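Local coordinates for IPT/TIG domain-containing protein (PDB 3TC9) that is of unproven function but, combining an immunoglobulin-like domain with a six-bladed beta-propeller, probably serves as an auxiliary nutrient-binding protein, at residues 138-143 against 400-405; 134-139 against 421-426; 45-50 against 85-90; 55-60 against 67-72. All blocks are in the same frame, centred on the assembly; numbering follows the deposited sequence.

Interaction 1. Residues 138-143 against 400-405; sequences GAVWLS and HPEGIV. With EDO (1,2-ethanediol), chain U.
Val140 CG1 (chi1 -54°) and Glu402 CG (chi1 -68°) each stand anti to their own carbonyl carbon, beside the backbone N, and the two side chains lie side by side, pointing the same way. The Glu402 chain, extended beyond CG, carries OE1 to 3.2 Å from Val140 CG1. They meet near the middle of the six-bladed beta-propeller, where the innermost strands of two adjacent blades run almost parallel: segments 141-143 and 401-405 are 11° apart, with axes 5.0 Å from each other at closest. One direct hydrogen bond crosses, from Gly403 N to Ala139 O, and at 3.2 Å with a bent N-H it is weak. A water bridges the two segments, donating to Glu402 OE1 (2.8 Å) and accepting from Ala139 N (3.1 Å). The buried carboxylate is also paired with arginines, OE1 with Arg418 and OE2 with Arg359. Further along, Leu142 lays CD1 against the peptide between Gly403 and Ile404, 3.8 Å from Ile404 N, and its CB meets Val405 CG1 at 3.9 Å. A 1,2-ethanediol molecule, probably from the crystallisation liquor, has its C2 in plane with the Trp141 ring, at the edge, and its O2 donates a 2.6 Å hydrogen bond to Val140 O.

Interaction 2. Residues 134-139 against 421-426; sequences GGFGGA and RRIRKI. With PO4 (phosphate ion), chain Q.
The closure of the beta-propeller is where this contact lies: the loop 134-139, which leads into the innermost strand of one blade, packs on Arg421 and the start of strand 422-428 in the neighbouring blade, formed by both ends of the propeller sequence. The backbones are tied by Phe136 N donating to Arg421 O at 2.9 Å, a nearly straight bond (173° at the hydrogen) whose donor stands above the carbonyl plane, 42° out of it. The same Arg421 O lies in plane at the edge of the Phe136 ring. Over one face of that ring comes Ile423 CG1, 3.8 Å from the centroid and displaced toward the rim, a CH-pi contact in which the two side chains cross at about a right angle. Beyond it, Ile423 CD1 reaches Ala139 CB at 3.6 Å.

The Arg421 chain bends at chi2 (-69°), and its CD passes 3.3 Å from Phe136 O. Gly137 O and phosphate O1 lie in plane at the guanidinium edge. NH1 bonds weakly to Gly137 O (2.8 Å) and also donates, at a straighter angle, to phosphate O3 (3.1 Å), while NH2 donates almost straight to phosphate O1 at 2.8 Å. His159, Gln158 and Arg418 also bind this ion, which probably came from the crystallisation liquor. Strand 422-428 pairs on one side with 107-113, from early in the chain, and on the other with 412-417; this mixing of the two chain ends within one blade is the "Velcro" closure characteristic of beta-propellers.

Interaction 3. Residues 45-50 against 85-90; sequences ISKIKV and LNDEGE
Leu85 N donates to Lys47 O at 2.8 Å, nearly straight at 165°, and this backbone bond is the closest approach of the two segments. Around it the Leu85 side chain lies against the same oxygen, CG 3.7 Å from Lys47 O, while its CD1 touches Lys49 CB at 4.1 Å. On the Lys47 side, the extended chain runs past Leu85 O, with CB 3.6 Å from that oxygen, and lies alongside Asp87, pointing the same way; NZ forms a salt bridge with Asp87 OD1 at 3.1 Å, its hydrogen bond weak. A water donates to both Ser46 O and Asn86 O. Lys49, whose CB meets Leu85, sends its NZ to a salt bridge with Glu91.

Asp87 is placed by a type I beta turn, Asn86 to Gly89, that connects strands 80-85 and 91-96 at one border of the immunoglobulin-like IPT/TIG sheet, where strand 48-52 is the next neighbour of 80-85. Asn86 organises the turn from within. Its OD1 accepts from Glu90 N at 2.9 Å, and more weakly from Glu88 N. Its ND2 donates within the amide plane to Glu90 OE2 at 3.1 Å, meeting that oxygen from above the carboxylate plane, 52° out of it.

Interaction 4. Residues 55-60 against 67-72; sequences QDSKVV and LYCVVP
The flat carbonyl group of Val70 is approached by Ser57 OG from above its plane, 61° out of it, and accepts a hydrogen bond of 2.8 Å from OG to O. OG reaches it because it stands anti to the Ser57 backbone N (chi1 177°). A water adds a second bond to Val70 O and accepts from Lys58 N at 2.9 Å, so it bridges the strands where they diverge. Next in line is the Pro72 ring, which sets CB and CG against Asp56 O, CG at 3.4 Å from that oxygen, while CD faces Ser57 CB. The Tyr68 ring, by contrast, leads away from segment 55-60 to a cation-pi contact with Arg33; its CB is what touches Val60, 3.6 Å from CG2, the two side chains crossing at about a right angle.

Val60 N donates to Tyr68 O at 2.8 Å, close to straight at 167°, and Val70 N donates to Lys58 O at 3.0 Å. Between these bonds Val59 and Cys69 form an antiparallel non-hydrogen-bonded pair, CA to CA 4.1 Å, with both side chains on one face of the sheet, the face where Val59 also touches Val50. Val60 CG1 packs crosswise on Val70 CG2 at 3.8 Å. Strands 55-62 and 66-70 thus make an antiparallel beta hairpin, widening toward Pro72, within the immunoglobulin-like IPT/TIG domain.

The four contacts fall into two groups. Interactions 1 and 2 share Gly138 and Ala139 and have centres 9 Å apart; successive parts of one chain segment meet the same propeller blade, first at strand 422-428 and then at 401-407. Arg418 connects their surroundings, pairing with Glu402 of interaction 1 and binding the phosphate of interaction 2. Interactions 3 and 4 belong to the IPT/TIG domain, with centres 13 Å apart, and touch directly: Val50 O and Ser57 N, 2.9 Å apart, probably hydrogen bond across adjacent strands, and Ile45 CG2 packs on Val59 O. Between the groups, interactions 2 and 4 remain about 17 Å apart at nearest atoms.

Interaction 1. Residues 138-143 against 400-405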
loop_
_atom_site.group_PDB
_atom_site.type_symbol
_atom_site.label_atom_id
_atom_site.label_comp_id
_atom_site.label_asym_id
_atom_site.label_seq_id
_atom_site.Cartn_x
_atom_site.Cartn_y
_atom_site.Cartn_z
ATOM N N GLY B 138 15.989 10.955 26.883
ATOM C CA GLY B 138 16.324 9.823 26.038
ATOM C C GLY B 138 15.088 9.105 25.530
ATOM O O GLY B 138 14.070 9.050 26.217
ATOM N N ALA B 139 15.162 8.599 24.292
ATOM C CA ALA B 139 14.134 7.790 23.628
ATOM C C ALA B 139 14.877 6.781 22.775
ATOM O O ALA B 139 14.998 6.945 21.555
ATOM C CB ALA B 139 13.188 8.664 22.811
ATOM N N VAL B 140 15.470 5.776 23.460
ATOM C CA VAL B 140 16.352 4.760 22.853
ATOM C C VAL B 140 15.558 3.615 22.215
ATOM O O VAL B 140 16.091 2.894 21.372
ATOM C CB VAL B 140 17.415 4.224 23.847
ATOM C CG1 VAL B 140 18.217 5.369 24.459
ATOM C CG2 VAL B 140 16.811 3.324 24.942
ATOM N N TRP B 141 14.290 3.455 22.613
ATOM C CA TRP B 141 13.453 2.384 22.095
ATOM C C TRP B 141 12.039 2.871 22.092
ATOM O O TRP B 141 11.581 3.401 23.101
ATOM C CB TRP B 141 13.617 1.099 22.934
ATOM C CG TRP B 141 13.280 -0.148 22.190
ATOM C CD1 TRP B 141 12.069 -0.773 22.136
ATOM C CD2 TRP B 141 14.173 -0.921 21.364
ATOM N NE1 TRP B 141 12.156 -1.906 21.349
ATOM C CE2 TRP B 141 13.441 -2.030 20.886
ATOM C CE3 TRP B 141 15.547 -0.826 21.054
ATOM C CZ2 TRP B 141 14.017 -3.001 20.064
ATOM C CZ3 TRP B 141 16.120 -1.796 20.249
ATOM C CH2 TRP B 141 15.358 -2.870 19.763
ATOM N N LEU B 142 11.385 2.797 20.924
ATOM C CA LEU B 142 10.012 3.266 20.749
ATOM C C LEU B 142 9.121 2.064 20.444
ATOM O O LEU B 142 9.512 1.216 19.636
ATOM C CB LEU B 142 9.941 4.324 19.629
ATOM C CG LEU B 142 10.537 5.693 19.961
ATOM C CD1 LEU B 142 10.853 6.488 18.704
ATOM C CD2 LEU B 142 9.577 6.507 20.778
ATOM N N SER B 143 7.951 1.962 21.126
ATOM C CA SER B 143 7.036 0.826 20.960
ATOM C C SER B 143 5.592 1.220 21.224
ATOM O O SER B 143 5.262 1.732 22.305
ATOM C CB SER B 143 7.437 -0.312 21.894
ATOM O OG SER B 143 6.521 -1.389 21.835
ATOM N N HIS B 400 22.828 11.607 17.045
ATOM C CA HIS B 400 22.765 10.314 17.726
ATOM C C HIS B 400 21.322 9.796 17.745
ATOM O O HIS B 400 20.749 9.680 18.830
ATOM C CB HIS B 400 23.362 10.395 19.146
ATOM C CG HIS B 400 24.854 10.520 19.186
ATOM N ND1 HIS B 400 25.481 11.255 20.164
ATOM C CD2 HIS B 400 25.796 9.981 18.374
ATOM C CE1 HIS B 400 26.780 11.116 19.944
ATOM N NE2 HIS B 400 27.016 10.367 18.868
ATOM N N PRO B 401 20.688 9.532 16.562
ATOM C CA PRO B 401 19.337 8.919 16.579
ATOM C C PRO B 401 19.412 7.507 17.187
ATOM O O PRO B 401 20.369 6.780 16.907
ATOM C CB PRO B 401 18.945 8.895 15.091
ATOM C CG PRO B 401 20.221 8.809 14.368
ATOM C CD PRO B 401 21.222 9.601 15.183
ATOM N N GLU B 402 18.455 7.126 18.058
ATOM C CA GLU B 402 18.523 5.820 18.704
ATOM C C GLU B 402 17.265 4.999 18.511
ATOM O O GLU B 402 17.358 3.904 17.974
ATOM C CB GLU B 402 18.841 5.963 20.192
ATOM C CG GLU B 402 20.245 6.470 20.449
ATOM C CD GLU B 402 20.556 7.006 21.832
ATOM O OE1 GLU B 402 19.628 7.467 22.534
ATOM O OE2 GLU B 402 21.752 7.008 22.196
ATOM N N GLY B 403 16.112 5.500 18.951
ATOM C CA GLY B 403 14.844 4.786 18.806
ATOM C C GLY B 403 14.177 5.131 17.493
ATOM O O GLY B 403 14.364 6.227 16.960
ATOM N N ILE B 404 13.397 4.198 16.951
ATOM C CA ILE B 404 12.666 4.411 15.697
ATOM C C ILE B 404 11.460 3.494 15.660
ATOM O O ILE B 404 11.552 2.309 16.022
ATOM C CB ILE B 404 13.563 4.224 14.417
ATOM C CG1 ILE B 404 12.838 4.737 13.119
ATOM C CG2 ILE B 404 14.047 2.779 14.265
ATOM C CD1 ILE B 404 13.650 4.593 11.772
ATOM N N VAL B 405 10.334 4.026 15.193
ATOM C CA VAL B 405 9.177 3.175 14.989
ATOM C C VAL B 405 8.462 3.675 13.729
ATOM O O VAL B 405 8.427 4.880 13.487
ATOM C CB VAL B 405 8.258 3.041 16.235
ATOM C CG1 VAL B 405 7.564 4.354 16.598
ATOM C CG2 VAL B 405 7.247 1.910 16.063
HETATM C C1 EDO U . 19.266 0.703 22.852
HETATM O O1 EDO U . 18.351 -0.242 23.392
HETATM C C2 EDO U . 18.982 0.773 21.361
HETATM O O2 EDO U . 18.580 2.097 20.998
HETATM O O HOH W 1 17.308 8.992 22.093
#

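Interaction 2. Residues 134-139 against 421-426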
loop_
_atom_site.group_PDB
_atom_site.type_symbol
_atom_site.label_atom_id
_atom_site.label_comp_id
_atom_site.label_asym_id
_atom_site.label_seq_id
_atom_site.Cartn_x
_atom_site.Cartn_y
_atom_site.Cartn_z
ATOM N N GLY B 134 8.511 19.955 27.498
ATOM C CA GLY B 134 9.953 20.126 27.640
ATOM C C GLY B 134 10.723 19.382 26.561
ATOM O O GLY B 134 10.351 19.428 25.390
ATOM N N GLY B 135 11.788 18.696 26.967
ATOM C CA GLY B 135 12.642 17.897 26.099
ATOM C C GLY B 135 12.744 16.493 26.642
ATOM O O GLY B 135 12.452 16.254 27.817
ATOM N N PHE B 136 13.117 15.551 25.791
ATOM C CA PHE B 136 13.248 14.138 26.167
ATOM C C PHE B 136 14.690 13.872 26.551
ATOM O O PHE B 136 15.585 14.221 25.792
ATOM C CB PHE B 136 12.811 13.222 24.989
ATOM C CG PHE B 136 11.349 13.331 24.640
ATOM C CD1 PHE B 136 10.886 14.365 23.834
ATOM C CD2 PHE B 136 10.422 12.437 25.173
ATOM C CE1 PHE B 136 9.520 14.491 23.544
ATOM C CE2 PHE B 136 9.056 12.563 24.888
ATOM C CZ PHE B 136 8.617 13.574 24.053
ATOM N N GLY B 137 14.914 13.302 27.735
ATOM C CA GLY B 137 16.264 12.969 28.179
ATOM C C GLY B 137 16.857 11.887 27.298
ATOM O O GLY B 137 18.058 11.912 26.995
ATOM N N GLY B 138 15.989 10.955 26.883
ATOM C CA GLY B 138 16.324 9.823 26.038
ATOM C C GLY B 138 15.088 9.105 25.530
ATOM O O GLY B 138 14.070 9.050 26.217
ATOM N N ALA B 139 15.162 8.599 24.292
ATOM C CA ALA B 139 14.134 7.790 23.628
ATOM C C ALA B 139 14.877 6.781 22.775
ATOM O O ALA B 139 14.998 6.945 21.555
ATOM C CB ALA B 139 13.188 8.664 22.811
ATOM N N ARG B 421 17.180 16.051 21.967
ATOM C CA ARG B 421 16.169 15.919 23.027
ATOM C C ARG B 421 14.746 16.022 22.466
ATOM O O ARG B 421 13.817 16.486 23.138
ATOM C CB ARG B 421 16.368 16.983 24.151
ATOM C CG ARG B 421 17.804 17.177 24.617
ATOM C CD ARG B 421 18.292 15.980 25.354
ATOM N NE ARG B 421 19.695 16.100 25.706
ATOM C CZ ARG B 421 20.423 15.114 26.204
ATOM N NH1 ARG B 421 19.879 13.923 26.427
ATOM N NH2 ARG B 421 21.700 15.302 26.472
ATOM N N ARG B 422 14.583 15.540 21.239
ATOM C CA ARG B 422 13.330 15.597 20.508
ATOM C C ARG B 422 12.957 14.282 19.872
ATOM O O ARG B 422 13.816 13.447 19.602
ATOM C CB ARG B 422 13.446 16.658 19.383
ATOM C CG ARG B 422 13.474 18.125 19.864
ATOM C CD ARG B 422 14.167 18.964 18.826
ATOM N NE ARG B 422 14.145 20.418 19.068
ATOM C CZ ARG B 422 15.203 21.126 19.472
ATOM N NH1 ARG B 422 16.349 20.521 19.757
ATOM N NH2 ARG B 422 15.115 22.442 19.610
ATOM N N ILE B 423 11.654 14.145 19.580
ATOM C CA ILE B 423 11.067 13.076 18.788
ATOM C C ILE B 423 10.930 13.683 17.392
ATOM O O ILE B 423 10.240 14.695 17.213
ATOM C CB ILE B 423 9.734 12.486 19.359
ATOM C CG1 ILE B 423 9.892 12.006 20.829
ATOM C CG2 ILE B 423 9.182 11.369 18.454
ATOM C CD1 ILE B 423 10.898 10.878 21.097
ATOM N N ARG B 424 11.654 13.141 16.434
ATOM C CA ARG B 424 11.564 13.670 15.074
ATOM C C ARG B 424 10.539 12.864 14.291
ATOM O O ARG B 424 10.224 11.730 14.654
ATOM C CB ARG B 424 12.930 13.679 14.383
ATOM C CG ARG B 424 14.058 14.264 15.227
ATOM C CD ARG B 424 14.074 15.795 15.307
ATOM N NE ARG B 424 14.270 16.435 14.005
ATOM C CZ ARG B 424 15.441 16.561 13.381
ATOM N NH1 ARG B 424 16.546 16.038 13.905
ATOM N NH2 ARG B 424 15.507 17.166 12.209
ATOM N N LYS B 425 9.972 13.460 13.254
ATOM C CA LYS B 425 9.001 12.772 12.419
ATOM C C LYS B 425 9.472 12.761 10.960
ATOM O O LYS B 425 10.056 13.741 10.503
ATOM C CB LYS B 425 7.625 13.440 12.549
ATOM C CG LYS B 425 6.509 12.787 11.722
ATOM C CD LYS B 425 5.241 13.617 11.811
ATOM C CE LYS B 425 4.172 13.208 10.835
ATOM N NZ LYS B 425 4.432 13.675 9.448
ATOM N N ILE B 426 9.234 11.656 10.242
ATOM C CA ILE B 426 9.505 11.577 8.804
ATOM C C ILE B 426 8.225 11.138 8.155
ATOM O O ILE B 426 7.798 10.021 8.375
ATOM C CB ILE B 426 10.697 10.684 8.369
ATOM C CG1 ILE B 426 12.003 11.056 9.077
ATOM C CG2 ILE B 426 10.851 10.673 6.829
ATOM C CD1 ILE B 426 13.117 10.063 8.830
HETATM P P PO4 Q . 22.531 12.224 28.595
HETATM O O1 PO4 Q . 23.089 13.057 27.382
HETATM O O2 PO4 Q . 23.478 10.987 28.843
HETATM O O3 PO4 Q . 21.077 11.748 28.306
HETATM O O4 PO4 Q . 22.446 13.068 29.920
#

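Interaction 3. Residues 45-50 against 85-90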
loop_
_atom_site.group_PDB
_atom_site.type_symbol
_atom_site.label_atom_id
_atom_site.label_comp_id
_atom_site.label_asym_id
_atom_site.label_seq_id
_atom_site.Cartn_x
_atom_site.Cartn_y
_atom_site.Cartn_z
ATOM N N ILE B 45 12.454 43.036 -9.114
ATOM C CA ILE B 45 12.038 41.866 -8.337
ATOM C C ILE B 45 11.162 42.287 -7.140
ATOM O O ILE B 45 10.212 41.570 -6.818
ATOM C CB ILE B 45 13.314 41.068 -7.917
ATOM C CG1 ILE B 45 13.827 40.209 -9.084
ATOM C CG2 ILE B 45 13.150 40.224 -6.649
ATOM C CD1 ILE B 45 15.274 39.632 -8.822
ATOM N N SER B 46 11.463 43.446 -6.507
ATOM C CA SER B 46 10.731 43.906 -5.328
ATOM C C SER B 46 9.270 44.281 -5.620
ATOM O O SER B 46 8.457 44.331 -4.698
ATOM C CB SER B 46 11.428 45.113 -4.701
ATOM O OG SER B 46 11.437 46.215 -5.591
ATOM N N LYS B 47 8.933 44.537 -6.882
ATOM C CA LYS B 47 7.583 44.971 -7.224
ATOM C C LYS B 47 6.785 43.867 -7.892
ATOM O O LYS B 47 5.723 44.138 -8.428
ATOM C CB LYS B 47 7.648 46.221 -8.100
ATOM C CG LYS B 47 8.168 47.423 -7.343
ATOM C CD LYS B 47 8.430 48.537 -8.290
ATOM C CE LYS B 47 8.397 49.846 -7.575
ATOM N NZ LYS B 47 8.651 50.983 -8.507
ATOM N N ILE B 48 7.269 42.638 -7.836
ATOM C CA ILE B 48 6.578 41.467 -8.406
ATOM C C ILE B 48 6.164 40.532 -7.279
ATOM O O ILE B 48 6.991 40.163 -6.449
ATOM C CB ILE B 48 7.377 40.702 -9.492
ATOM C CG1 ILE B 48 8.018 41.676 -10.528
ATOM C CG2 ILE B 48 6.485 39.659 -10.177
ATOM C CD1 ILE B 48 8.960 41.006 -11.514
ATOM N N LYS B 49 4.881 40.150 -7.268
ATOM C CA LYS B 49 4.346 39.193 -6.300
ATOM C C LYS B 49 3.752 38.008 -7.048
ATOM O O LYS B 49 2.781 38.175 -7.792
ATOM C CB LYS B 49 3.298 39.844 -5.375
ATOM C CG LYS B 49 2.639 38.867 -4.407
ATOM C CD LYS B 49 1.868 39.564 -3.296
ATOM C CE LYS B 49 0.410 39.808 -3.642
ATOM N NZ LYS B 49 -0.147 40.935 -2.836
ATOM N N VAL B 50 4.339 36.814 -6.852
ATOM C CA VAL B 50 3.786 35.585 -7.429
ATOM C C VAL B 50 3.190 34.737 -6.274
ATOM O O VAL B 50 3.804 34.574 -5.230
ATOM C CB VAL B 50 4.829 34.813 -8.283
ATOM C CG1 VAL B 50 4.255 33.499 -8.823
ATOM C CG2 VAL B 50 5.342 35.689 -9.428
ATOM N N LEU B 85 3.315 45.434 -8.079
ATOM C CA LEU B 85 3.073 46.316 -6.929
ATOM C C LEU B 85 3.664 47.688 -7.125
ATOM O O LEU B 85 4.514 47.886 -7.987
ATOM C CB LEU B 85 3.696 45.692 -5.651
ATOM C CG LEU B 85 3.491 44.195 -5.431
ATOM C CD1 LEU B 85 4.400 43.708 -4.349
ATOM C CD2 LEU B 85 2.043 43.880 -5.055
ATOM N N ASN B 86 3.220 48.634 -6.300
ATOM C CA ASN B 86 3.770 49.972 -6.229
ATOM C C ASN B 86 4.831 49.963 -5.097
ATOM O O ASN B 86 5.096 48.899 -4.526
ATOM C CB ASN B 86 2.646 51.038 -6.024
ATOM C CG ASN B 86 1.847 50.972 -4.737
ATOM O OD1 ASN B 86 2.220 50.339 -3.739
ATOM N ND2 ASN B 86 0.765 51.725 -4.697
ATOM N N ASP B 87 5.444 51.116 -4.792
ATOM C CA ASP B 87 6.501 51.238 -3.768
ATOM C C ASP B 87 6.026 50.827 -2.371
ATOM O O ASP B 87 6.811 50.295 -1.582
ATOM C CB ASP B 87 7.032 52.678 -3.699
ATOM C CG ASP B 87 7.706 53.220 -4.954
ATOM O OD1 ASP B 87 8.091 52.411 -5.825
ATOM O OD2 ASP B 87 7.849 54.461 -5.062
ATOM N N GLU B 88 4.729 51.020 -2.100
ATOM C CA GLU B 88 4.096 50.731 -0.815
ATOM C C GLU B 88 3.593 49.277 -0.722
ATOM O O GLU B 88 2.994 48.919 0.283
ATOM C CB GLU B 88 2.949 51.730 -0.568
ATOM C CG GLU B 88 3.369 53.205 -0.610
ATOM C CD GLU B 88 3.686 53.767 -1.988
ATOM O OE1 GLU B 88 3.015 53.364 -2.963
ATOM O OE2 GLU B 88 4.605 54.607 -2.099
ATOM N N GLY B 89 3.873 48.456 -1.739
ATOM C CA GLY B 89 3.477 47.052 -1.770
ATOM C C GLY B 89 2.027 46.790 -2.147
ATOM O O GLY B 89 1.555 45.659 -2.009
ATOM N N GLU B 90 1.286 47.809 -2.630
ATOM C CA GLU B 90 -0.104 47.576 -3.039
ATOM C C GLU B 90 -0.138 47.102 -4.493
ATOM O O GLU B 90 0.669 47.546 -5.303
ATOM C CB GLU B 90 -1.007 48.801 -2.873
ATOM C CG GLU B 90 -0.773 49.638 -1.629
ATOM C CD GLU B 90 -1.355 51.038 -1.717
ATOM O OE1 GLU B 90 -2.570 51.166 -1.471
ATOM O OE2 GLU B 90 -0.599 52.007 -1.969
HETATM O O HOH W 2 6.924 46.733 -3.389
#

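Interaction 4. Residues 55-60 against 67-72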
loop_
_atom_site.group_PDB
_atom_site.type_symbol
_atom_site.label_atom_id
_atom_site.label_comp_id
_atom_site.label_asym_id
_atom_site.label_seq_id
_atom_site.Cartn_x
_atom_site.Cartn_y
_atom_site.Cartn_z
ATOM N N GLN B 55 -0.035 30.403 -1.873
ATOM C CA GLN B 55 1.192 30.628 -1.139
ATOM C C GLN B 55 2.149 31.540 -1.897
ATOM O O GLN B 55 2.302 31.378 -3.108
ATOM C CB GLN B 55 1.916 29.282 -0.874
ATOM C CG GLN B 55 1.108 28.213 -0.142
ATOM C CD GLN B 55 0.704 28.589 1.255
ATOM O OE1 GLN B 55 1.539 28.876 2.115
ATOM N NE2 GLN B 55 -0.575 28.486 1.527
ATOM N N ASP B 56 2.847 32.436 -1.161
ATOM C CA ASP B 56 3.845 33.352 -1.721
ATOM C C ASP B 56 5.051 32.592 -2.251
ATOM O O ASP B 56 5.645 31.783 -1.547
ATOM C CB ASP B 56 4.304 34.413 -0.706
ATOM C CG ASP B 56 5.146 35.519 -1.361
ATOM O OD1 ASP B 56 4.592 36.272 -2.230
ATOM O OD2 ASP B 56 6.361 35.606 -1.049
ATOM N N SER B 57 5.397 32.876 -3.500
ATOM C CA SER B 57 6.490 32.292 -4.274
ATOM C C SER B 57 7.540 33.375 -4.507
ATOM O O SER B 57 7.225 34.397 -5.116
ATOM C CB SER B 57 5.937 31.758 -5.596
ATOM O OG SER B 57 6.949 31.236 -6.438
ATOM N N LYS B 58 8.769 33.189 -3.977
ATOM C CA LYS B 58 9.841 34.182 -4.090
ATOM C C LYS B 58 10.360 34.291 -5.542
ATOM O O LYS B 58 10.736 33.286 -6.151
ATOM C CB LYS B 58 10.988 33.843 -3.129
ATOM C CG LYS B 58 10.563 33.688 -1.655
ATOM C CD LYS B 58 11.455 34.495 -0.724
ATOM C CE LYS B 58 11.173 34.262 0.738
ATOM N NZ LYS B 58 12.275 34.799 1.588
ATOM N N VAL B 59 10.313 35.508 -6.095
ATOM C CA VAL B 59 10.787 35.868 -7.435
ATOM C C VAL B 59 12.285 36.050 -7.296
ATOM O O VAL B 59 12.737 36.772 -6.396
ATOM C CB VAL B 59 10.049 37.128 -7.974
ATOM C CG1 VAL B 59 10.605 37.580 -9.334
ATOM C CG2 VAL B 59 8.559 36.848 -8.069
ATOM N N VAL B 60 13.050 35.362 -8.134
ATOM C CA VAL B 60 14.519 35.347 -8.008
ATOM C C VAL B 60 15.215 35.999 -9.229
ATOM O O VAL B 60 16.406 36.276 -9.196
ATOM C CB VAL B 60 15.064 33.903 -7.698
ATOM C CG1 VAL B 60 14.519 33.381 -6.369
ATOM C CG2 VAL B 60 14.748 32.905 -8.808
ATOM N N LEU B 67 10.457 35.823 -15.971
ATOM C CA LEU B 67 10.871 35.841 -14.587
ATOM C C LEU B 67 11.067 34.412 -14.089
ATOM O O LEU B 67 10.499 33.468 -14.621
ATOM C CB LEU B 67 9.930 36.643 -13.656
ATOM C CG LEU B 67 8.544 36.118 -13.356
ATOM C CD1 LEU B 67 8.565 35.080 -12.198
ATOM C CD2 LEU B 67 7.665 37.251 -12.999
ATOM N N TYR B 68 11.865 34.288 -13.046
ATOM C CA TYR B 68 12.120 33.069 -12.317
ATOM C C TYR B 68 11.536 33.209 -10.913
ATOM O O TYR B 68 11.689 34.251 -10.269
ATOM C CB TYR B 68 13.631 32.810 -12.233
ATOM C CG TYR B 68 14.277 32.156 -13.433
ATOM C CD1 TYR B 68 14.025 30.821 -13.745
ATOM C CD2 TYR B 68 15.252 32.823 -14.169
ATOM C CE1 TYR B 68 14.669 30.193 -14.810
ATOM C CE2 TYR B 68 15.920 32.199 -15.222
ATOM C CZ TYR B 68 15.619 30.888 -15.549
ATOM O OH TYR B 68 16.265 30.294 -16.616
ATOM N N CYS B 69 10.862 32.171 -10.443
ATOM C CA CYS B 69 10.375 32.127 -9.071
ATOM C C CYS B 69 10.581 30.696 -8.538
ATOM O O CYS B 69 10.961 29.807 -9.306
ATOM C CB CYS B 69 8.928 32.599 -8.961
ATOM S SG CYS B 69 7.757 31.592 -9.886
ATOM N N VAL B 70 10.413 30.492 -7.230
ATOM C CA VAL B 70 10.653 29.185 -6.605
ATOM C C VAL B 70 9.341 28.691 -6.015
ATOM O O VAL B 70 8.691 29.439 -5.281
ATOM C CB VAL B 70 11.799 29.283 -5.554
ATOM C CG1 VAL B 70 12.107 27.918 -4.927
ATOM C CG2 VAL B 70 13.062 29.864 -6.187
ATOM N N VAL B 71 8.914 27.463 -6.398
ATOM C CA VAL B 71 7.649 26.897 -5.920
ATOM C C VAL B 71 7.736 26.707 -4.387
ATOM O O VAL B 71 8.648 26.048 -3.904
ATOM C CB VAL B 71 7.247 25.606 -6.665
ATOM C CG1 VAL B 71 6.080 24.909 -5.970
ATOM C CG2 VAL B 71 6.895 25.929 -8.112
ATOM N N PRO B 72 6.875 27.374 -3.598
ATOM C CA PRO B 72 6.988 27.224 -2.133
ATOM C C PRO B 72 6.304 25.942 -1.619
ATOM O O PRO B 72 5.594 25.263 -2.369
ATOM C CB PRO B 72 6.240 28.471 -1.618
ATOM C CG PRO B 72 5.122 28.637 -2.634
ATOM C CD PRO B 72 5.729 28.245 -3.968
HETATM O O HOH W 3 9.352 30.628 -2.710
#